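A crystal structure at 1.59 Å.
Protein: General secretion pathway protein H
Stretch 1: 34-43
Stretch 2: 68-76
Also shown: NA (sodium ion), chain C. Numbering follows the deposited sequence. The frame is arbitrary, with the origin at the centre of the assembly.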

# COMPACT_ATOMS: atom_id res chain seq x y z
N ARG A 34 1.81 -2.89 -9.80
CA ARG A 34 2.87 -1.87 -9.86
C ARG A 34 3.29 -1.67 -11.33
O ARG A 34 3.52 -2.69 -12.03
CB ARG A 34 4.04 -2.22 -9.00
CG ARG A 34 4.92 -0.96 -8.95
CD ARG A 34 6.00 -1.08 -8.05
NE ARG A 34 6.91 -2.04 -8.66
CZ ARG A 34 7.22 -3.23 -8.18
NH1 ARG A 34 6.69 -3.69 -7.07
NH2 ARG A 34 8.05 -3.99 -8.90
N ILE A 35 3.16 -0.44 -11.86
CA ILE A 35 3.60 -0.14 -13.17
C ILE A 35 4.96 0.58 -13.08
O ILE A 35 5.09 1.58 -12.37
CB ILE A 35 2.56 0.83 -13.78
CG1 ILE A 35 1.12 0.28 -13.68
CG2 ILE A 35 2.96 1.17 -15.26
CD1 ILE A 35 -0.02 1.32 -13.99
N ASP A 36 5.97 0.11 -13.82
CA ASP A 36 7.31 0.70 -13.87
C ASP A 36 7.53 1.14 -15.31
O ASP A 36 7.84 0.38 -16.18
CB ASP A 36 8.32 -0.29 -13.40
CG ASP A 36 8.16 -0.71 -11.84
OD1 ASP A 36 7.95 0.18 -10.94
OD2 ASP A 36 8.46 -1.92 -11.44
N VAL A 37 7.27 2.41 -15.56
CA VAL A 37 7.27 2.93 -16.94
C VAL A 37 8.66 2.90 -17.49
O VAL A 37 8.85 2.70 -18.65
CB VAL A 37 6.65 4.35 -17.01
CG1 VAL A 37 5.18 4.34 -16.70
CG2 VAL A 37 7.31 5.49 -16.16
N ASP A 38 9.68 3.09 -16.62
CA ASP A 38 11.03 3.14 -17.18
C ASP A 38 11.57 1.81 -17.65
O ASP A 38 12.36 1.81 -18.57
CB ASP A 38 11.98 3.84 -16.18
CG ASP A 38 11.56 5.29 -15.92
OD1 ASP A 38 10.84 5.88 -16.76
OD2 ASP A 38 11.89 5.84 -14.83
N THR A 39 11.15 0.70 -17.07
CA THR A 39 11.58 -0.64 -17.42
C THR A 39 10.45 -1.39 -18.20
O THR A 39 10.70 -2.51 -18.62
CB THR A 39 11.97 -1.45 -16.14
OG1 THR A 39 10.82 -1.42 -15.26
CG2 THR A 39 13.23 -0.82 -15.50
N ARG A 40 9.31 -0.76 -18.39
CA ARG A 40 8.18 -1.28 -19.14
C ARG A 40 7.69 -2.59 -18.48
O ARG A 40 7.38 -3.55 -19.18
CB ARG A 40 8.56 -1.49 -20.61
CG ARG A 40 9.18 -0.19 -21.25
CD ARG A 40 9.87 -0.31 -22.59
NE ARG A 40 11.01 -1.26 -22.58
CZ ARG A 40 10.99 -2.48 -23.11
NH1 ARG A 40 9.96 -2.90 -23.83
NH2 ARG A 40 12.03 -3.31 -22.98
N ARG A 41 7.59 -2.59 -17.16
CA ARG A 41 7.25 -3.79 -16.43
C ARG A 41 5.94 -3.61 -15.69
O ARG A 41 5.64 -2.47 -15.20
CB ARG A 41 8.39 -4.06 -15.45
CG ARG A 41 8.33 -5.48 -15.02
CD ARG A 41 9.63 -5.92 -14.30
NE ARG A 41 10.82 -5.65 -15.08
CZ ARG A 41 12.01 -5.45 -14.52
NH1 ARG A 41 12.17 -5.52 -13.18
NH2 ARG A 41 13.05 -5.19 -15.28
N LEU A 42 5.17 -4.71 -15.55
CA LEU A 42 3.97 -4.66 -14.75
C LEU A 42 4.18 -5.79 -13.78
O LEU A 42 4.51 -6.95 -14.20
CB LEU A 42 2.77 -4.91 -15.64
CG LEU A 42 2.52 -3.87 -16.75
CD1 LEU A 42 1.52 -4.46 -17.83
CD2 LEU A 42 2.07 -2.59 -16.02
N THR A 43 3.93 -5.49 -12.50
CA THR A 43 4.06 -6.59 -11.50
C THR A 43 2.76 -6.72 -10.70
O THR A 43 2.17 -5.71 -10.35
CB THR A 43 5.15 -6.22 -10.50
OG1 THR A 43 6.35 -5.95 -11.26
CG2 THR A 43 5.48 -7.41 -9.47
N LYS A 68 8.03 -6.28 -24.77
CA LYS A 68 9.02 -6.54 -25.79
C LYS A 68 9.60 -5.23 -26.29
O LYS A 68 8.95 -4.16 -26.27
CB LYS A 68 8.37 -7.32 -26.94
CG LYS A 68 8.39 -8.86 -26.75
CD LYS A 68 7.72 -9.67 -27.93
CE LYS A 68 6.75 -8.82 -28.76
NZ LYS A 68 5.72 -8.15 -27.91
N GLU A 69 10.84 -5.33 -26.78
CA GLU A 69 11.56 -4.14 -27.27
C GLU A 69 10.76 -3.65 -28.44
O GLU A 69 10.21 -4.43 -29.25
CB GLU A 69 13.01 -4.44 -27.76
N GLY A 70 10.62 -2.37 -28.46
CA GLY A 70 9.86 -1.70 -29.50
C GLY A 70 8.54 -1.20 -29.00
O GLY A 70 7.95 -0.37 -29.70
N LEU A 71 8.03 -1.70 -27.84
CA LEU A 71 6.85 -1.16 -27.22
C LEU A 71 7.18 -0.29 -26.02
O LEU A 71 8.23 -0.48 -25.39
CB LEU A 71 5.90 -2.28 -26.71
CG LEU A 71 5.37 -3.11 -27.83
CD1 LEU A 71 4.64 -4.28 -27.24
CD2 LEU A 71 4.40 -2.27 -28.67
N GLN A 72 6.27 0.64 -25.75
CA GLN A 72 6.33 1.56 -24.59
C GLN A 72 5.03 1.35 -23.82
O GLN A 72 3.99 0.96 -24.40
CB GLN A 72 6.37 3.02 -24.99
CG GLN A 72 7.57 3.44 -25.89
CD GLN A 72 8.79 3.57 -25.13
OE1 GLN A 72 9.01 2.84 -24.17
NE2 GLN A 72 9.65 4.51 -25.52
N LEU A 73 5.09 1.70 -22.55
CA LEU A 73 3.85 1.86 -21.86
C LEU A 73 3.82 3.20 -21.06
O LEU A 73 4.85 3.82 -20.74
CB LEU A 73 3.46 0.76 -20.98
CG LEU A 73 4.39 0.27 -19.91
CD1 LEU A 73 4.35 1.13 -18.71
CD2 LEU A 73 3.89 -1.07 -19.46
N ASP A 74 2.61 3.60 -20.73
CA ASP A 74 2.36 4.80 -19.94
C ASP A 74 1.06 4.72 -19.19
O ASP A 74 0.26 3.81 -19.47
CB ASP A 74 2.38 6.01 -20.87
CG ASP A 74 2.78 7.30 -20.17
OD1 ASP A 74 2.89 7.39 -18.89
OD2 ASP A 74 3.10 8.30 -20.93
N PHE A 75 0.86 5.56 -18.20
CA PHE A 75 -0.37 5.44 -17.43
C PHE A 75 -0.75 6.84 -16.86
O PHE A 75 0.12 7.72 -16.70
CB PHE A 75 -0.35 4.38 -16.33
CG PHE A 75 0.42 4.72 -15.09
CD1 PHE A 75 1.82 4.71 -15.10
CD2 PHE A 75 -0.25 4.98 -13.91
CE1 PHE A 75 2.58 5.02 -13.97
CE2 PHE A 75 0.48 5.32 -12.74
CZ PHE A 75 1.92 5.36 -12.78
N GLU A 76 -2.03 6.95 -16.56
CA GLU A 76 -2.68 8.11 -15.95
C GLU A 76 -3.45 7.55 -14.76
O GLU A 76 -4.04 6.43 -14.86
CB GLU A 76 -3.71 8.79 -16.88
CG GLU A 76 -3.20 9.49 -18.02
CD GLU A 76 -4.21 9.80 -19.06
OE1 GLU A 76 -5.22 9.05 -19.27
OE2 GLU A 76 -3.96 10.80 -19.72
NA NA C . 6.41 -3.52 -12.25
O HOH W 1 7.33 2.85 -20.97

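What holds the two stretches together where neither offers a polar group? A small apolar cluster does most of the work, with Leu 73 at its centre. Leu 73 CD1 lies 3.7 Å from Ile 35 CG2 and 3.9 Å from Val 37 CG1, while Leu 73 CD2 sits 4.1 Å from Leu 42 CG. Leu 73 therefore meets residues from both arms of the hairpin formed by stretch 1. The CA-to-CB bond of Leu 73 points sideways, but with chi1 and chi2 both p the end of the side chain comes nearer to the hairpin.

How does the aromatic ring of Phe 75 take part? It is approached in two distinct ways. Ile 35 CD1 lies over one face, 3.9 Å from the ring centroid and 24° off the normal, a CH-pi contact that brings Ile 35 CD1 within 3.6 Å of Phe 75 CG. Val 37 instead meets the ring at its edge, with Val 37 CG1 3.7 Å from Phe 75 CD1. The CA-to-CB bonds of Ile 35 and Phe 75 each point toward the opposing stretch, which suits this close packing.

Which polar contacts cross directly? They belong to Arg 40, whose side chain starts sideways and then reaches along stretch 2 to the type II turn from Lys 68 to Leu 71. Arg 40 NH1 gives a weak hydrogen bond to Leu 71 O, 3.4 Å long with an angle of 146° at the hydrogen. The same Arg 40 NH1 is 2.9 Å from Lys 68 O, which lies at the edge of the guanidinium, near its plane. Lys 68 O also accepts the turn's own hydrogen bond from Leu 71 N, at 3.1 Å. The carbon next to the guanidinium also comes close to two oxygens: Arg 40 CD is 3.2 Å from Leu 71 O and 3.6 Å from Gln 72 OE1.

Does water add to the link between the backbones? Water 1 donates to Val 37 O at 2.8 Å and accepts from Leu 73 N at 3.0 Å, so it bridges two backbone segments of the same chain that make no direct hydrogen bond to each other here.

What shapes the hairpin that presents these side chains? Paired backbone hydrogen bonds join its arms: Arg 34 N to Thr 43 O and Thr 43 N to Arg 34 O, each 2.9 Å. Away from stretch 2, sodium is bound by Asp 36 OD2 at 2.7 Å and Thr 43 OG1 at 2.6 Å, a further tie between the arms.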